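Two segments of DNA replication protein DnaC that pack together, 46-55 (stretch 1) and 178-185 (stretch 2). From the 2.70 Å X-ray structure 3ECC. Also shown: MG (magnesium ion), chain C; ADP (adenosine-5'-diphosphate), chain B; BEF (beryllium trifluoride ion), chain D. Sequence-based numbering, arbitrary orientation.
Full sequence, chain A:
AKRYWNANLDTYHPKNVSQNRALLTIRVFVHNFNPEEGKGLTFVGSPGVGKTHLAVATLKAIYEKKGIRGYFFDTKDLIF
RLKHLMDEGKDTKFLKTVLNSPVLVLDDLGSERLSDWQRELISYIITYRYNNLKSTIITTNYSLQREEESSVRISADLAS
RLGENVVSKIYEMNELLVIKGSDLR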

ATOM      1  N   SER A  46     -11.573  -1.293   8.171  1.00 42.30           N
ATOM      2  CA  SER A  46     -11.410  -0.831   9.544  1.00 42.92           C
ATOM      3  C   SER A  46     -10.137  -1.385  10.208  1.00 43.15           C
ATOM      4  O   SER A  46      -9.522  -2.316   9.685  1.00 43.04           O
ATOM      5  N   PRO A  47      -9.733  -0.788  11.355  1.00 43.29           N
ATOM      6  CA  PRO A  47      -8.606  -1.229  12.195  1.00 43.39           C
ATOM      7  C   PRO A  47      -8.708  -2.691  12.653  1.00 43.36           C
ATOM      8  O   PRO A  47      -9.815  -3.205  12.827  1.00 44.10           O
ATOM      9  N   GLY A  48      -7.563  -3.348  12.834  1.00 42.83           N
ATOM     10  CA  GLY A  48      -7.524  -4.700  13.406  1.00 42.30           C
ATOM     11  C   GLY A  48      -7.957  -5.794  12.445  1.00 41.93           C
ATOM     12  O   GLY A  48      -7.950  -6.986  12.788  1.00 41.47           O
ATOM     13  N   VAL A  49      -8.332  -5.381  11.240  1.00 41.40           N
ATOM     14  CA  VAL A  49      -8.842  -6.289  10.233  1.00 41.57           C
ATOM     15  C   VAL A  49      -7.752  -7.168   9.588  1.00 41.38           C
ATOM     16  O   VAL A  49      -8.044  -8.251   9.093  1.00 41.42           O
ATOM     17  N   GLY A  50      -6.501  -6.714   9.618  1.00 41.25           N
ATOM     18  CA  GLY A  50      -5.390  -7.507   9.070  1.00 40.62           C
ATOM     19  C   GLY A  50      -4.733  -6.971   7.804  1.00 40.29           C
ATOM     20  O   GLY A  50      -3.951  -7.671   7.170  1.00 40.29           O
ATOM     21  N   LYS A  51      -5.031  -5.723   7.447  1.00 39.96           N
ATOM     22  CA  LYS A  51      -4.556  -5.137   6.187  1.00 39.45           C
ATOM     23  C   LYS A  51      -3.027  -5.131   6.089  1.00 39.51           C
ATOM     24  O   LYS A  51      -2.457  -5.639   5.116  1.00 39.59           O
ATOM     25  N   THR A  52      -2.372  -4.563   7.099  1.00 39.34           N
ATOM     26  CA  THR A  52      -0.913  -4.520   7.138  1.00 39.24           C
ATOM     27  C   THR A  52      -0.339  -5.935   7.137  1.00 39.35           C
ATOM     28  O   THR A  52       0.703  -6.193   6.535  1.00 38.92           O
ATOM     29  N   HIS A  53      -1.039  -6.848   7.802  1.00 39.68           N
ATOM     30  CA  HIS A  53      -0.622  -8.245   7.847  1.00 40.26           C
ATOM     31  C   HIS A  53      -0.471  -8.806   6.432  1.00 40.39           C
ATOM     32  O   HIS A  53       0.564  -9.386   6.086  1.00 40.53           O
ATOM     33  N   LEU A  54      -1.505  -8.621   5.616  1.00 40.58           N
ATOM     34  CA  LEU A  54      -1.527  -9.167   4.261  1.00 40.94           C
ATOM     35  C   LEU A  54      -0.576  -8.443   3.322  1.00 41.25           C
ATOM     36  O   LEU A  54      -0.040  -9.050   2.400  1.00 41.59           O
ATOM     37  N   ALA A  55      -0.369  -7.148   3.569  1.00 41.56           N
ATOM     38  CA  ALA A  55       0.603  -6.345   2.825  1.00 41.69           C
ATOM     39  C   ALA A  55       2.045  -6.813   3.051  1.00 41.88           C
ATOM     40  O   ALA A  55       2.848  -6.823   2.122  1.00 41.59           O
ATOM     41  N   VAL A 178     -11.498  -5.119  -0.393  1.00 52.71           N
ATOM     42  CA  VAL A 178     -12.074  -4.713   0.871  1.00 53.25           C
ATOM     43  C   VAL A 178     -12.040  -5.843   1.880  1.00 54.15           C
ATOM     44  O   VAL A 178     -12.360  -6.988   1.561  1.00 54.08           O
ATOM     45  N   ILE A 179     -11.636  -5.512   3.101  1.00 55.41           N
ATOM     46  CA  ILE A 179     -11.530  -6.488   4.174  1.00 56.56           C
ATOM     47  C   ILE A 179     -12.427  -6.080   5.328  1.00 57.53           C
ATOM     48  O   ILE A 179     -12.322  -4.967   5.848  1.00 57.59           O
ATOM     49  N   LYS A 180     -13.322  -6.983   5.716  1.00 59.05           N
ATOM     50  CA  LYS A 180     -14.412  -6.627   6.612  1.00 60.56           C
ATOM     51  C   LYS A 180     -14.484  -7.480   7.870  1.00 61.58           C
ATOM     52  O   LYS A 180     -15.568  -7.826   8.330  1.00 61.97           O
ATOM     53  N   GLY A 181     -13.334  -7.802   8.443  1.00 64.25           N
ATOM     54  CA  GLY A 181     -13.310  -8.513   9.722  1.00 65.92           C
ATOM     55  C   GLY A 181     -13.897  -7.679  10.856  1.00 66.96           C
ATOM     56  O   GLY A 181     -13.922  -6.448  10.789  1.00 67.21           O
ATOM     57  N   SER A 182     -14.372  -8.340  11.904  1.00 67.95           N
ATOM     58  CA  SER A 182     -14.990  -7.622  13.012  1.00 68.82           C
ATOM     59  C   SER A 182     -14.300  -7.928  14.338  1.00 69.18           C
ATOM     60  O   SER A 182     -13.718  -9.001  14.520  1.00 69.17           O
ATOM     61  N   ASP A 183     -14.376  -6.971  15.257  1.00 69.68           N
ATOM     62  CA  ASP A 183     -13.705  -7.064  16.556  1.00 69.82           C
ATOM     63  C   ASP A 183     -12.246  -6.682  16.424  1.00 69.62           C
ATOM     64  O   ASP A 183     -11.457  -6.827  17.364  1.00 69.75           O
ATOM     65  N   LEU A 184     -11.879  -6.212  15.245  1.00 69.00           N
ATOM     66  CA  LEU A 184     -10.596  -5.596  15.114  1.00 68.49           C
ATOM     67  C   LEU A 184      -9.502  -6.553  15.582  1.00 68.29           C
ATOM     68  O   LEU A 184      -9.508  -7.727  15.235  1.00 68.23           O
ATOM     69  N   ARG A 185      -8.579  -6.047  16.396  1.00 67.93           N
ATOM     70  CA  ARG A 185      -7.339  -6.763  16.692  1.00 67.32           C
ATOM     71  C   ARG A 185      -7.543  -7.997  17.555  1.00 67.31           C
ATOM     72  O   ARG A 185      -6.754  -8.936  17.489  1.00 67.14           O
TER

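Where a loop's polar groups bind a nucleotide, a neighbouring segment can pack against it largely through apolar contact. The two stretches of DnaC illustrate this: no direct hydrogen bond joins them, although together they bury 458 Å².

Ile179 is the main inward-pointing side chain of the second stretch. Its CA-to-CB bond points toward the first stretch, and its m,t rotamer extends CD1 to 3.8 Å from CD1 of Leu54, itself m,t, with its CA-to-CB bond toward the second stretch, and to 4.2 Å from CG of Lys51. Val49, with chi1 in t, places CG1 against the Ile179 side chain, modelled too tightly for the exact spacing to carry weight, while its CG2 lies 3.3 Å from O of Gly181. Beside this cluster, one water bridges the backbones, accepting from N of Ser46 (2.9 Å) and donating to O of Ile179 (2.4 Å).

Farther along, Gly48 lets the two segments close to a CA–CA distance of 3.6 Å from Leu184. A CB here would clash with CG of Leu184, and the positive phi also favours glycine. Leu184, t at chi1 but off-well at chi2, brings CD1 to 3.3 Å from CB of Pro47.

Three polar side chains, Lys51, Thr52 and Arg185, reach the phosphate end of the ligands. Lys51 (m,t,m,m) folds back at its last two torsions, and NZ donates hydrogen bonds to O2B of ADP (2.7 Å) and F1 of beryllium trifluoride (2.4 Å, very short). Thr52, in m, binds magnesium through OG1 at 1.8 Å. From the second stretch, Arg185 leaves its backbone sideways, but its end comes nearer: one guanidinium face covers CA of Gly48, while NH1 and NH2 donate to F3 of beryllium trifluoride at 2.9 and 2.6 Å. The bound group thus links the stretches where direct hydrogen bonds do not.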

ATOM      1  CB  SER A  46     -12.634  -1.229  10.364  1.00 42.65           C
ATOM      2  OG  SER A  46     -13.708  -0.360  10.085  1.00 43.49           O
ATOM      3  CB  PRO A  47      -8.702  -0.303  13.417  1.00 43.63           C
ATOM      4  CG  PRO A  47      -9.351   0.940  12.901  1.00 43.82           C
ATOM      5  CD  PRO A  47     -10.289   0.506  11.804  1.00 43.37           C
ATOM      6  CB  VAL A  49      -9.648  -5.507   9.166  1.00 41.81           C
ATOM      7  CG1 VAL A  49      -9.592  -6.193   7.814  1.00 42.11           C
ATOM      8  CG2 VAL A  49     -11.097  -5.311   9.644  1.00 41.90           C
ATOM      9  CB  LYS A  51      -5.115  -3.723   5.990  1.00 38.99           C
ATOM     10  CG  LYS A  51      -6.632  -3.660   5.934  1.00 38.35           C
ATOM     11  CD  LYS A  51      -7.140  -2.252   5.658  1.00 36.75           C
ATOM     12  CE  LYS A  51      -6.761  -1.282   6.767  1.00 34.47           C
ATOM     13  NZ  LYS A  51      -7.453  -1.578   8.057  1.00 34.13           N
ATOM     14  CB  THR A  52      -0.413  -3.770   8.373  1.00 39.29           C
ATOM     15  OG1 THR A  52      -1.066  -2.492   8.450  1.00 39.97           O
ATOM     16  CG2 THR A  52       1.102  -3.572   8.318  1.00 38.92           C
ATOM     17  CB  HIS A  53      -1.625  -9.088   8.651  1.00 40.24           C
ATOM     18  CG  HIS A  53      -1.153 -10.480   8.926  1.00 41.10           C
ATOM     19  ND1 HIS A  53      -0.622 -10.857  10.140  1.00 42.17           N
ATOM     20  CD2 HIS A  53      -1.102 -11.578   8.135  1.00 41.40           C
ATOM     21  CE1 HIS A  53      -0.285 -12.134  10.092  1.00 42.06           C
ATOM     22  NE2 HIS A  53      -0.561 -12.594   8.884  1.00 41.02           N
ATOM     23  CB  LEU A  54      -2.945  -9.152   3.688  1.00 40.85           C
ATOM     24  CG  LEU A  54      -3.842 -10.239   4.267  1.00 40.70           C
ATOM     25  CD1 LEU A  54      -5.278 -10.047   3.841  1.00 40.74           C
ATOM     26  CD2 LEU A  54      -3.319 -11.607   3.852  1.00 40.68           C
ATOM     27  CB  ALA A  55       0.466  -4.880   3.196  1.00 41.48           C
ATOM     28  CB  VAL A 178     -13.496  -4.213   0.715  1.00 52.84           C
ATOM     29  CG1 VAL A 178     -14.008  -3.707   2.043  1.00 51.98           C
ATOM     30  CG2 VAL A 178     -13.527  -3.109  -0.310  1.00 52.57           C
ATOM     31  CB  ILE A 179     -10.082  -6.618   4.646  1.00 56.43           C
ATOM     32  CG1 ILE A 179      -9.197  -7.012   3.471  1.00 56.18           C
ATOM     33  CG2 ILE A 179      -9.969  -7.629   5.767  1.00 56.19           C
ATOM     34  CD1 ILE A 179      -7.780  -7.153   3.845  1.00 56.73           C
ATOM     35  CB  LYS A 180     -15.745  -6.653   5.865  1.00 60.35           C
ATOM     36  CG  LYS A 180     -15.859  -5.566   4.823  1.00 61.67           C
ATOM     37  CD  LYS A 180     -17.299  -5.087   4.660  1.00 63.57           C
ATOM     38  CE  LYS A 180     -18.119  -6.049   3.802  1.00 64.81           C
ATOM     39  NZ  LYS A 180     -17.859  -5.863   2.340  1.00 65.65           N
ATOM     40  CB  SER A 182     -16.480  -7.951  13.110  1.00 68.91           C
ATOM     41  OG  SER A 182     -17.237  -6.808  13.478  1.00 69.47           O
ATOM     42  CB  ASP A 183     -13.791  -8.467  17.139  1.00 70.08           C
ATOM     43  CG  ASP A 183     -13.268  -8.528  18.561  1.00 70.54           C
ATOM     44  OD1 ASP A 183     -14.039  -8.178  19.481  1.00 71.43           O
ATOM     45  OD2 ASP A 183     -12.091  -8.912  18.760  1.00 70.06           O
ATOM     46  CB  LEU A 184     -10.584  -4.336  15.955  1.00 68.34           C
ATOM     47  CG  LEU A 184      -9.370  -3.463  15.802  1.00 68.24           C
ATOM     48  CD1 LEU A 184      -9.820  -2.026  15.974  1.00 68.84           C
ATOM     49  CD2 LEU A 184      -8.319  -3.861  16.822  1.00 68.37           C
ATOM     50  CB  ARG A 185      -6.319  -5.819  17.331  1.00 66.94           C
ATOM     51  CG  ARG A 185      -6.013  -4.606  16.465  1.00 65.91           C
ATOM     52  CD  ARG A 185      -4.686  -3.956  16.815  1.00 63.13           C
ATOM     53  NE  ARG A 185      -3.933  -3.577  15.618  1.00 60.92           N
ATOM     54  CZ  ARG A 185      -4.333  -2.676  14.721  1.00 59.26           C
ATOM     55  NH1 ARG A 185      -5.488  -2.043  14.864  1.00 58.40           N
ATOM     56  NH2 ARG A 185      -3.572  -2.410  13.670  1.00 58.25           N
TER
HETATM   57 MG    MG C 300      -2.418  -1.554   9.243  1.00 63.50          MG
HETATM   58  PB  ADP B 500      -4.731  -3.472  10.078  1.00 46.67           P
HETATM   59  O1B ADP B 500      -3.402  -3.299   9.365  1.00 45.44           O
HETATM   60  O2B ADP B 500      -5.919  -3.551   9.156  1.00 47.64           O
HETATM   61  O3B ADP B 500      -4.925  -2.540  11.242  1.00 47.61           O
HETATM   62  PA  ADP B 500      -3.222  -5.544  11.242  1.00 45.84           P
HETATM   63  O1A ADP B 500      -2.542  -6.179  10.054  1.00 46.05           O
HETATM   64  O2A ADP B 500      -2.274  -4.556  11.902  1.00 44.34           O
HETATM   65  O3A ADP B 500      -4.633  -4.903  10.775  1.00 44.87           O
HETATM   66  O5' ADP B 500      -3.723  -6.661  12.286  1.00 46.41           O
HETATM   67  C5' ADP B 500      -3.630  -6.505  13.698  1.00 47.74           C
HETATM   68  C4' ADP B 500      -2.962  -7.733  14.304  1.00 47.82           C
HETATM   69  O4' ADP B 500      -3.770  -8.881  14.048  1.00 48.40           O
HETATM   70  C3' ADP B 500      -1.614  -7.999  13.666  1.00 48.47           C
HETATM   71  O3' ADP B 500      -0.676  -8.246  14.700  1.00 50.72           O
HETATM   72  C2' ADP B 500      -1.816  -9.222  12.784  1.00 48.02           C
HETATM   73  O2' ADP B 500      -0.699 -10.087  12.849  1.00 49.74           O
HETATM   74  C1' ADP B 500      -3.024  -9.902  13.376  1.00 47.53           C
HETATM   75  N9  ADP B 500      -3.882 -10.580  12.367  1.00 47.16           N
HETATM   76  C8  ADP B 500      -4.831 -10.012  11.594  1.00 46.52           C
HETATM   77  N7  ADP B 500      -5.442 -10.939  10.806  1.00 45.55           N
HETATM   78  C5  ADP B 500      -4.895 -12.128  11.085  1.00 46.91           C
HETATM   79  C6  ADP B 500      -5.066 -13.533  10.622  1.00 47.16           C
HETATM   80  N6  ADP B 500      -5.982 -13.877   9.686  1.00 46.07           N
HETATM   81  N1  ADP B 500      -4.289 -14.473  11.175  1.00 47.92           N
HETATM   82  C2  ADP B 500      -3.376 -14.179  12.123  1.00 47.88           C
HETATM   83  N3  ADP B 500      -3.168 -12.932  12.588  1.00 48.03           N
HETATM   84  C4  ADP B 500      -3.877 -11.892  12.119  1.00 47.53           C
HETATM   85 BE   BEF D1554      -4.659  -0.292  10.731  1.00 51.11          BE
HETATM   86  F1  BEF D1554      -6.136  -0.458   9.788  1.00 51.68           F
HETATM   87  F2  BEF D1554      -3.078  -0.442   9.946  1.00 52.67           F
HETATM   88  F3  BEF D1554      -4.800  -0.446  12.482  1.00 50.29           F
HETATM   89  O   HOH W   1     -13.490  -3.203   7.022  1.00 56.00           O